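Local coordinates for ketosynthase (Streptomyces sp. MSC090213JE08, PDB 6KXD), which probably takes part, in the ishigamide ketosynthase/chain length factor, in extending the acyl chain of a highly reducing type II polyketide synthase, at residues A36-G41 with Q336-L341; G97-A102 with K199-S204. All coordinates share one frame; numbering follows the deposited sequence.

Contact 1 of 2, residues A36-G41 with Q336-L341; sequences AEFAAG and QIAAVL
F38 sets the CE2 corner of its ring against A338 and A339, joining helix 35-44 to helix 332-344 inside a thiolase-fold subunit. The two segments bury 113 Å² between them, and F38 supplies more than half of it; A338 and A339 provide most of the remainder, so a single aromatic side chain from one helix rests on two small residues of the other. The apolar part is centred on A338. Its methyl CB lies 3.4 Å from F38 CE2, a tight approach, and 3.9 Å from both CD2 and CZ of the same ring. This methyl comes at a slant to the ring. The position follows from the first torsion of F38: CG stands anti to the backbone N (chi1 -174°), which carries the ring away from its own helix toward 332-344.

Backbone packing makes up the second kind of contact. The amide N of A339 sits at the edge of the F38 ring, in the ring plane, so it faces the rim and not the pi cloud, and the geometry gives no evidence of an N-H to pi bond.

Beyond the two segments, F335 meets the F38 ring with planes inclined by about 40°, while A27 and S29 of strand 20-29 also touch F38. I337 and V340 point away from F38 and pack on V357 of strand 354-360, leaving the helix between ring and strand. The CE2 corner of F38 is shared: it stands 3.4 Å from A339 N and 4.2 Å from A339 CB.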
loop_
_atom_site.group_PDB
_atom_site.type_symbol
_atom_site.label_atom_id
_atom_site.label_comp_id
_atom_site.label_asym_id
_atom_site.label_seq_id
_atom_site.Cartn_x
_atom_site.Cartn_y
_atom_site.Cartn_z
ATOM N N ALA B 36 -23.569 1.435 15.302
ATOM C CA ALA B 36 -24.849 2.012 15.781
ATOM C C ALA B 36 -24.696 3.523 15.942
ATOM O O ALA B 36 -25.559 4.295 15.495
ATOM C CB ALA B 36 -25.271 1.365 17.078
ATOM N N GLU B 37 -23.599 3.952 16.580
ATOM C CA GLU B 37 -23.384 5.359 16.823
ATOM C C GLU B 37 -23.250 6.059 15.460
ATOM O O GLU B 37 -23.704 7.178 15.297
ATOM C CB GLU B 37 -22.142 5.665 17.676
ATOM C CG GLU B 37 -22.319 5.443 19.182
ATOM C CD GLU B 37 -22.281 3.975 19.571
ATOM O OE1 GLU B 37 -22.450 3.681 20.784
ATOM O OE2 GLU B 37 -22.100 3.116 18.656
ATOM N N PHE B 38 -22.535 5.421 14.519
ATOM C CA PHE B 38 -22.307 6.022 13.192
ATOM C C PHE B 38 -23.660 6.202 12.489
ATOM O O PHE B 38 -24.002 7.275 11.917
ATOM C CB PHE B 38 -21.399 5.126 12.356
ATOM C CG PHE B 38 -21.006 5.749 11.051
ATOM C CD1 PHE B 38 -19.960 6.662 10.992
ATOM C CD2 PHE B 38 -21.722 5.477 9.891
ATOM C CE1 PHE B 38 -19.630 7.268 9.782
ATOM C CE2 PHE B 38 -21.383 6.072 8.687
ATOM C CZ PHE B 38 -20.345 6.966 8.637
ATOM N N ALA B 39 -24.437 5.122 12.522
ATOM C CA ALA B 39 -25.746 5.074 11.868
ATOM C C ALA B 39 -26.658 6.154 12.477
ATOM O O ALA B 39 -27.314 6.942 11.766
ATOM C CB ALA B 39 -26.326 3.681 12.015
ATOM N N ALA B 40 -26.668 6.229 13.802
ATOM C CA ALA B 40 -27.433 7.266 14.506
ATOM C C ALA B 40 -26.999 8.658 14.034
ATOM O O ALA B 40 -27.842 9.501 13.692
ATOM C CB ALA B 40 -27.299 7.096 15.996
ATOM N N GLY B 41 -25.689 8.893 13.950
ATOM C CA GLY B 41 -25.157 10.223 13.602
ATOM C C GLY B 41 -25.491 10.611 12.168
ATOM O O GLY B 41 -25.821 11.777 11.865
ATOM N N GLN B 336 -18.195 7.140 3.748
ATOM C CA GLN B 336 -19.206 7.448 2.731
ATOM C C GLN B 336 -20.091 6.233 2.418
ATOM O O GLN B 336 -21.325 6.352 2.380
ATOM C CB GLN B 336 -18.547 7.996 1.474
ATOM C CG GLN B 336 -17.990 9.373 1.729
ATOM C CD GLN B 336 -17.027 9.738 0.641
ATOM O OE1 GLN B 336 -15.850 9.922 0.861
ATOM N NE2 GLN B 336 -17.545 9.833 -0.558
ATOM N N ILE B 337 -19.446 5.086 2.221
ATOM C CA ILE B 337 -20.107 3.853 1.988
ATOM C C ILE B 337 -20.943 3.512 3.225
ATOM O O ILE B 337 -22.090 3.188 3.103
ATOM C CB ILE B 337 -19.116 2.750 1.609
ATOM C CG1 ILE B 337 -18.470 3.017 0.244
ATOM C CG2 ILE B 337 -19.839 1.426 1.638
ATOM C CD1 ILE B 337 -17.349 2.092 -0.092
ATOM N N ALA B 338 -20.368 3.605 4.417
ATOM C CA ALA B 338 -21.114 3.364 5.664
ATOM C C ALA B 338 -22.327 4.298 5.803
ATOM O O ALA B 338 -23.384 3.833 6.261
ATOM C CB ALA B 338 -20.228 3.463 6.859
ATOM N N ALA B 339 -22.193 5.575 5.437
ATOM C CA ALA B 339 -23.313 6.494 5.496
ATOM C C ALA B 339 -24.438 6.001 4.572
ATOM O O ALA B 339 -25.607 6.082 4.929
ATOM C CB ALA B 339 -22.884 7.892 5.177
ATOM N N VAL B 340 -24.097 5.512 3.381
ATOM C CA VAL B 340 -25.070 4.945 2.476
ATOM C C VAL B 340 -25.768 3.754 3.137
ATOM O O VAL B 340 -27.010 3.667 3.099
ATOM C CB VAL B 340 -24.475 4.551 1.118
ATOM C CG1 VAL B 340 -25.462 3.739 0.312
ATOM C CG2 VAL B 340 -24.006 5.758 0.321
ATOM N N LEU B 341 -24.997 2.865 3.776
ATOM C CA LEU B 341 -25.576 1.698 4.362
ATOM C C LEU B 341 -26.470 2.086 5.555
ATOM O O LEU B 341 -27.540 1.469 5.745
ATOM C CB LEU B 341 -24.469 0.750 4.825
ATOM C CG LEU B 341 -23.539 0.253 3.720
ATOM C CD1 LEU B 341 -22.432 -0.633 4.282
ATOM C CD2 LEU B 341 -24.313 -0.484 2.681
#

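Contact 2 of 2, residues G97-A102 with K199-S204; sequences GLLLDA and KYLVGS
L201 points from strand 199-206 toward the C-terminal end of helix 86-99, where L98 and L99 receive it in two distinct orientations. The helix here covers one side of the strand, a helix-on-strand layer of the thiolase fold, and the backbones stay well apart: the closest alpha carbons, L98 CA and L201 CA, are 8.3 Å from each other. Side chains therefore fill the interval.

L98 and L201 pass alongside one another, running in opposite directions. Because L98 holds CG anti to its N (chi1 -171°), its CD2 methyl advances beyond the L201 tip and settles against the branch point, 3.7 Å from L201 CG, with L201 CD2 at 4.0 Å from that same L98 CD2.

L99 makes a different approach. Its alpha-to-beta bond does not aim at the strand, yet the end of the chain bends nearer, and the two leucines meet tip to tip, fork against fork. L99 CD1 lies 4.0 Å from L201 CD2, and L99 CD2 lies 4.1 Å from L201 CD1, so both methyls of each residue are engaged.

Neighbouring residues extend the cluster: L235 and L237 of strand 229-240 touch L98, V108 and T110 touch L99, and T114 of strand 114-119 touches L201. With an alanine in place of L201, the forked end that meets both helix leucines is gone, which would probably open a gap in front of L98 CD2 and leave the L99 methyls without their partners on the strand.

Every atom meeting across the two segments is aliphatic carbon, which implies that fit depends on shape and on shielding from water, with no directional bond between the two segments to set their relative angle.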
loop_
_atom_site.group_PDB
_atom_site.type_symbol
_atom_site.label_atom_id
_atom_site.label_comp_id
_atom_site.label_asym_id
_atom_site.label_seq_id
_atom_site.Cartn_x
_atom_site.Cartn_y
_atom_site.Cartn_z
ATOM N N GLY B 97 -16.003 -4.619 15.965
ATOM C CA GLY B 97 -17.401 -4.288 15.596
ATOM C C GLY B 97 -17.839 -5.079 14.383
ATOM O O GLY B 97 -19.003 -5.450 14.244
ATOM N N LEU B 98 -16.902 -5.340 13.465
ATOM C CA LEU B 98 -17.224 -6.015 12.258
ATOM C C LEU B 98 -17.385 -7.516 12.497
ATOM O O LEU B 98 -18.334 -8.079 12.039
ATOM C CB LEU B 98 -16.158 -5.764 11.208
ATOM C CG LEU B 98 -16.515 -6.274 9.826
ATOM C CD1 LEU B 98 -17.688 -5.468 9.289
ATOM C CD2 LEU B 98 -15.302 -6.195 8.918
ATOM N N LEU B 99 -16.431 -8.129 13.200
ATOM C CA LEU B 99 -16.366 -9.583 13.279
ATOM C C LEU B 99 -17.107 -10.159 14.495
ATOM O O LEU B 99 -17.407 -11.348 14.491
ATOM C CB LEU B 99 -14.905 -10.007 13.321
ATOM C CG LEU B 99 -14.092 -9.553 12.124
ATOM C CD1 LEU B 99 -12.679 -10.047 12.290
ATOM C CD2 LEU B 99 -14.723 -10.044 10.821
ATOM N N LEU B 100 -17.275 -9.356 15.524
ATOM C CA LEU B 100 -17.915 -9.782 16.721
ATOM C C LEU B 100 -19.270 -9.091 16.815
ATOM O O LEU B 100 -19.477 -8.026 16.241
ATOM C CB LEU B 100 -17.070 -9.394 17.917
ATOM C CG LEU B 100 -15.622 -9.887 17.895
ATOM C CD1 LEU B 100 -14.894 -9.370 19.121
ATOM C CD2 LEU B 100 -15.512 -11.385 17.739
ATOM N N ASP B 101 -20.167 -9.685 17.598
ATOM C CA ASP B 101 -21.408 -9.001 17.925
ATOM C C ASP B 101 -21.151 -8.132 19.151
ATOM O O ASP B 101 -20.008 -7.997 19.672
ATOM C CB ASP B 101 -22.579 -9.984 18.057
ATOM C CG ASP B 101 -22.529 -10.851 19.296
ATOM O OD1 ASP B 101 -21.731 -10.539 20.215
ATOM O OD2 ASP B 101 -23.232 -11.870 19.305
ATOM N N ALA B 102 -22.223 -7.522 19.671
ATOM C CA ALA B 102 -22.117 -6.600 20.776
ATOM C C ALA B 102 -21.640 -7.313 22.051
ATOM O O ALA B 102 -21.022 -6.693 22.865
ATOM C CB ALA B 102 -23.433 -5.862 20.973
ATOM N N LYS B 199 -13.681 -14.050 1.474
ATOM C CA LYS B 199 -14.246 -12.962 2.219
ATOM C C LYS B 199 -13.127 -11.934 2.456
ATOM O O LYS B 199 -11.948 -12.267 2.469
ATOM C CB LYS B 199 -14.737 -13.359 3.608
ATOM C CG LYS B 199 -15.883 -14.345 3.690
ATOM C CD LYS B 199 -16.436 -14.402 5.102
ATOM C CE LYS B 199 -16.899 -15.788 5.493
ATOM N NZ LYS B 199 -15.748 -16.734 5.473
ATOM N N TYR B 200 -13.526 -10.688 2.657
ATOM C CA TYR B 200 -12.582 -9.609 2.846
ATOM C C TYR B 200 -13.108 -8.651 3.876
ATOM O O TYR B 200 -14.289 -8.303 3.867
ATOM C CB TYR B 200 -12.338 -8.798 1.573
ATOM C CG TYR B 200 -10.938 -8.903 1.062
ATOM C CD1 TYR B 200 -9.882 -8.181 1.642
ATOM C CD2 TYR B 200 -10.654 -9.741 0.011
ATOM C CE1 TYR B 200 -8.589 -8.309 1.158
ATOM C CE2 TYR B 200 -9.371 -9.870 -0.489
ATOM C CZ TYR B 200 -8.338 -9.141 0.079
ATOM O OH TYR B 200 -7.106 -9.351 -0.450
ATOM N N LEU B 201 -12.205 -8.238 4.766
ATOM C CA LEU B 201 -12.367 -7.091 5.619
ATOM C C LEU B 201 -11.734 -5.938 4.865
ATOM O O LEU B 201 -10.583 -6.033 4.533
ATOM C CB LEU B 201 -11.595 -7.248 6.916
ATOM C CG LEU B 201 -12.207 -7.996 8.075
ATOM C CD1 LEU B 201 -11.959 -9.458 7.906
ATOM C CD2 LEU B 201 -11.580 -7.506 9.380
ATOM N N VAL B 202 -12.533 -4.941 4.508
ATOM C CA VAL B 202 -12.071 -3.889 3.618
ATOM C C VAL B 202 -12.394 -2.600 4.336
ATOM O O VAL B 202 -13.556 -2.393 4.775
ATOM C CB VAL B 202 -12.831 -3.841 2.285
ATOM C CG1 VAL B 202 -12.305 -2.724 1.370
ATOM C CG2 VAL B 202 -12.809 -5.167 1.577
ATOM N N GLY B 203 -11.459 -1.654 4.323
ATOM C CA GLY B 203 -11.885 -0.394 4.855
ATOM C C GLY B 203 -10.751 0.570 4.857
ATOM O O GLY B 203 -9.769 0.341 4.137
ATOM N N SER B 204 -10.902 1.627 5.640
ATOM C CA SER B 204 -9.846 2.597 5.636
ATOM C C SER B 204 -9.896 3.339 6.951
ATOM O O SER B 204 -10.932 3.297 7.650
ATOM C CB SER B 204 -9.993 3.440 4.387
ATOM O OG SER B 204 -11.195 4.204 4.405
#

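In the fold
Both contacts lie in the core: all three touching residues of each are buried, and each contact centre is about 12 Å from the centre of the chain. They share no helix or strand. Contact 1 joins two helices far apart in sequence, whereas contact 2 sets a helix end on a strand. Their chemistry separates accordingly, since an aromatic ring meets two alanines, one of them partly through its backbone amide, in the first, and leucine methyls meet one another in the second. The centres are 14 Å apart and the nearest atoms about 7 Å, without touching. Strand 229-240 runs by both, through F236 beside I337 and L341, and through L235 and L237 beside L98.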